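Local coordinates for protein MxaA (Stigmatella aurantiaca, PDB 4W4T) that contributes, through the terminal reductase domain present here, NADPH-dependent reductive release of the product in myxalamid polyketide-nonribosomal peptide biosynthesis, at residues 282-287 against 319-324. Sequence-based numbering, arbitrary orientation.
Sequences LDLTPV and DEMWNY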
ATOM      1  N   LEU A 282     -12.217  23.101   0.741  1.00 21.75           N
ATOM      2  CA  LEU A 282     -12.338  21.876   1.516  1.00 19.77           C
ATOM      3  C   LEU A 282     -13.734  21.670   2.098  1.00 19.99           C
ATOM      4  O   LEU A 282     -14.303  22.560   2.738  1.00 18.24           O
ATOM      5  CB  LEU A 282     -11.302  21.864   2.633  1.00 18.62           C
ATOM      6  CG  LEU A 282      -9.852  21.999   2.158  1.00 20.93           C
ATOM      7  CD1 LEU A 282      -8.941  22.327   3.334  1.00 18.85           C
ATOM      8  CD2 LEU A 282      -9.381  20.719   1.470  1.00 20.04           C
ATOM      9  N   ASP A 283     -14.272  20.481   1.854  1.00 18.85           N
ATOM     10  CA  ASP A 283     -15.488  20.015   2.498  1.00 19.56           C
ATOM     11  C   ASP A 283     -15.201  19.200   3.757  1.00 16.80           C
ATOM     12  O   ASP A 283     -14.405  18.266   3.730  1.00 17.87           O
ATOM     13  CB  ASP A 283     -16.297  19.148   1.544  1.00 19.60           C
ATOM     14  CG  ASP A 283     -17.606  18.708   2.155  1.00 19.37           C
ATOM     15  OD1 ASP A 283     -18.323  19.608   2.624  1.00 18.12           O
ATOM     16  OD2 ASP A 283     -17.919  17.489   2.171  1.00 17.89           O
ATOM     17  N   LEU A 284     -15.848  19.563   4.856  1.00 14.97           N
ATOM     18  CA  LEU A 284     -15.859  18.737   6.059  1.00 16.08           C
ATOM     19  C   LEU A 284     -17.288  18.698   6.554  1.00 15.69           C
ATOM     20  O   LEU A 284     -17.829  19.717   6.992  1.00 16.49           O
ATOM     21  CB  LEU A 284     -14.940  19.280   7.150  1.00 17.31           C
ATOM     22  CG  LEU A 284     -13.428  19.094   7.032  1.00 17.29           C
ATOM     23  CD1 LEU A 284     -12.834  20.153   6.132  1.00 21.61           C
ATOM     24  CD2 LEU A 284     -12.828  19.195   8.415  1.00 20.72           C
ATOM     25  N   THR A 285     -17.900  17.526   6.460  1.00 13.29           N
ATOM     26  CA  THR A 285     -19.314  17.365   6.767  1.00 13.36           C
ATOM     27  C   THR A 285     -19.488  16.428   7.957  1.00 14.82           C
ATOM     28  O   THR A 285     -19.345  15.214   7.813  1.00 13.87           O
ATOM     29  CB  THR A 285     -20.067  16.796   5.559  1.00 16.78           C
ATOM     30  OG1 THR A 285     -19.740  17.553   4.384  1.00 16.46           O
ATOM     31  CG2 THR A 285     -21.563  16.852   5.789  1.00 13.38           C
ATOM     32  N   PRO A 286     -19.772  16.987   9.144  1.00 15.33           N
ATOM     33  CA  PRO A 286     -19.875  16.153  10.345  1.00 13.88           C
ATOM     34  C   PRO A 286     -20.904  15.018  10.214  1.00 12.55           C
ATOM     35  O   PRO A 286     -21.991  15.225   9.677  1.00 14.29           O
ATOM     36  CB  PRO A 286     -20.306  17.146  11.414  1.00 15.97           C
ATOM     37  CG  PRO A 286     -19.679  18.456  10.971  1.00 12.55           C
ATOM     38  CD  PRO A 286     -19.842  18.433   9.465  1.00 15.90           C
ATOM     39  N   VAL A 287     -20.561  13.852  10.743  1.00 14.33           N
ATOM     40  CA  VAL A 287     -21.409  12.655  10.583  1.00 13.89           C
ATOM     41  C   VAL A 287     -22.812  12.833  11.191  1.00 14.51           C
ATOM     42  O   VAL A 287     -23.785  12.246  10.683  1.00 14.49           O
ATOM     43  CB  VAL A 287     -20.733  11.413  11.190  1.00 16.86           C
ATOM     44  CG1 VAL A 287     -20.658  11.499  12.719  1.00 15.62           C
ATOM     45  CG2 VAL A 287     -21.463  10.133  10.729  1.00 17.91           C
ATOM     46  N   ASP A 319      -5.642  27.221   4.636  1.00 21.08           N
ATOM     47  CA  ASP A 319      -4.903  28.039   5.600  1.00 21.49           C
ATOM     48  C   ASP A 319      -5.748  28.317   6.843  1.00 21.26           C
ATOM     49  O   ASP A 319      -5.207  28.502   7.927  1.00 21.85           O
ATOM     50  CB  ASP A 319      -4.390  29.357   4.973  1.00 26.14           C
ATOM     51  CG  ASP A 319      -5.497  30.237   4.394  1.00 32.10           C
ATOM     52  OD1 ASP A 319      -6.684  30.061   4.730  1.00 33.18           O
ATOM     53  OD2 ASP A 319      -5.169  31.142   3.590  1.00 37.93           O
ATOM     54  N   GLU A 320      -7.071  28.313   6.696  1.00 20.80           N
ATOM     55  CA  GLU A 320      -7.946  28.409   7.867  1.00 19.97           C
ATOM     56  C   GLU A 320      -7.824  27.141   8.718  1.00 18.30           C
ATOM     57  O   GLU A 320      -7.730  27.202   9.949  1.00 17.02           O
ATOM     58  CB  GLU A 320      -9.406  28.639   7.446  1.00 25.20           C
ATOM     59  CG  GLU A 320      -9.627  29.895   6.617  1.00 26.73           C
ATOM     60  CD  GLU A 320     -11.073  30.069   6.172  1.00 33.06           C
ATOM     61  OE1 GLU A 320     -11.616  29.176   5.470  1.00 27.35           O
ATOM     62  OE2 GLU A 320     -11.664  31.110   6.525  1.00 38.51           O
HETATM   63  N   MSE A 321      -7.810  25.987   8.060  1.00 16.21           N
HETATM   64  CA  MSE A 321      -7.617  24.732   8.774  1.00 17.17           C
HETATM   65  C   MSE A 321      -6.341  24.765   9.604  1.00 16.86           C
HETATM   66  O   MSE A 321      -6.347  24.391  10.765  1.00 15.97           O
HETATM   67  CB  MSE A 321      -7.569  23.552   7.801  1.00 19.65           C
HETATM   68  CG  MSE A 321      -8.901  23.065   7.335  1.00 22.72           C
HETATM   69 SE   MSE A 321      -9.924  22.265   8.824  1.00 39.34          SE
HETATM   70  CE  MSE A 321      -8.644  20.984   9.506  1.00 24.44           C
ATOM     71  N   TRP A 322      -5.233  25.204   9.017  1.00 15.95           N
ATOM     72  CA  TRP A 322      -3.994  25.195   9.775  1.00 17.76           C
ATOM     73  C   TRP A 322      -4.077  26.210  10.915  1.00 15.43           C
ATOM     74  O   TRP A 322      -3.578  25.941  12.007  1.00 16.08           O
ATOM     75  CB  TRP A 322      -2.781  25.472   8.875  1.00 17.70           C
ATOM     76  CG  TRP A 322      -2.822  24.761   7.541  1.00 18.40           C
ATOM     77  CD1 TRP A 322      -2.475  25.292   6.331  1.00 20.40           C
ATOM     78  CD2 TRP A 322      -3.243  23.411   7.283  1.00 17.81           C
ATOM     79  NE1 TRP A 322      -2.645  24.353   5.335  1.00 19.51           N
ATOM     80  CE2 TRP A 322      -3.123  23.197   5.890  1.00 20.36           C
ATOM     81  CE3 TRP A 322      -3.704  22.363   8.086  1.00 16.14           C
ATOM     82  CZ2 TRP A 322      -3.450  21.975   5.289  1.00 18.75           C
ATOM     83  CZ3 TRP A 322      -4.034  21.154   7.485  1.00 19.03           C
ATOM     84  CH2 TRP A 322      -3.898  20.969   6.102  1.00 17.71           C
ATOM     85  N   ASN A 323      -4.735  27.345  10.684  1.00 17.65           N
ATOM     86  CA  ASN A 323      -4.955  28.303  11.774  1.00 17.16           C
ATOM     87  C   ASN A 323      -5.676  27.625  12.943  1.00 17.14           C
ATOM     88  O   ASN A 323      -5.307  27.814  14.096  1.00 15.51           O
ATOM     89  CB  ASN A 323      -5.768  29.515  11.313  1.00 18.34           C
ATOM     90  CG  ASN A 323      -5.004  30.417  10.348  1.00 22.35           C
ATOM     91  OD1 ASN A 323      -3.778  30.386  10.278  1.00 22.52           O
ATOM     92  ND2 ASN A 323      -5.739  31.231   9.607  1.00 24.44           N
ATOM     93  N   TYR A 324      -6.712  26.836  12.637  1.00 15.68           N
ATOM     94  CA  TYR A 324      -7.516  26.221  13.699  1.00 14.49           C
ATOM     95  C   TYR A 324      -6.674  25.217  14.473  1.00 14.95           C
ATOM     96  O   TYR A 324      -6.819  25.068  15.685  1.00 16.05           O
ATOM     97  CB  TYR A 324      -8.772  25.532  13.131  1.00 17.16           C
ATOM     98  CG  TYR A 324      -9.722  26.446  12.376  1.00 17.22           C
ATOM     99  CD1 TYR A 324      -9.792  27.807  12.668  1.00 19.15           C
ATOM    100  CD2 TYR A 324     -10.534  25.953  11.357  1.00 16.24           C
ATOM    101  CE1 TYR A 324     -10.662  28.646  11.986  1.00 21.13           C
ATOM    102  CE2 TYR A 324     -11.408  26.787  10.662  1.00 19.21           C
ATOM    103  CZ  TYR A 324     -11.460  28.135  10.984  1.00 20.45           C
ATOM    104  OH  TYR A 324     -12.307  28.971  10.297  1.00 24.11           O
TER
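Met-321, a selenomethionine, reaches from helix 318-328 to two leucines, Leu-282 and Leu-284, of the segment that leads into strand 285-286. Its CG lies 4.1 Å from CD1 of Leu-282, and its selenium 4.2 Å from CD2 of Leu-284, so neighbouring atoms of one side chain meet two leucines that flank Asp-283. With CG anti to the carbonyl carbon (chi1 -80°), the methionine chain sets out toward Leu-282; bends at chi2 (-67°) and chi3 then curl it, with selenium against Leu-284. The backbones remain well apart, with 9.1 Å between the CA atoms of Leu-282 and Met-321. Leu-284 and Met-321 form the buried side, enclosed from outside the two segments: Ile-403 of helix 400-412 packs on the methionine, and Val-316 and Thr-248 on Leu-284. On the helix itself, CB of Met-321 lies 4.0 Å above one face of the Trp-322 ring, towards its rim. Leu-282 lies on the more solvent-accessible side, being partly exposed, although its contact is as close and Val-316 and Met-376 touch its side chain; farther round the helix, Asp-319 is exposed and pairs with Arg-317 in a salt bridge. The Asp-283 carboxylate and Thr-285 hydroxyl bond to each other rather than to the helix: OG1 of Thr-285 donates to OD2 of Asp-283 at 2.9 Å, on the syn side and 23° out of the carboxylate plane, while backbone N atoms of Arg-246 and Asn-312 bind the same carboxylate. Strand 285-286 pairs with strand 239-248 in the parallel sheet of the Rossmann-type reductase, and the contact thus joins that sheet to a helix of the C-terminal part. With 121 Å² buried and only apolar groups meeting, what passes directly between the segments is dispersion and exclusion of water, a small, non-directional contribution within a larger core.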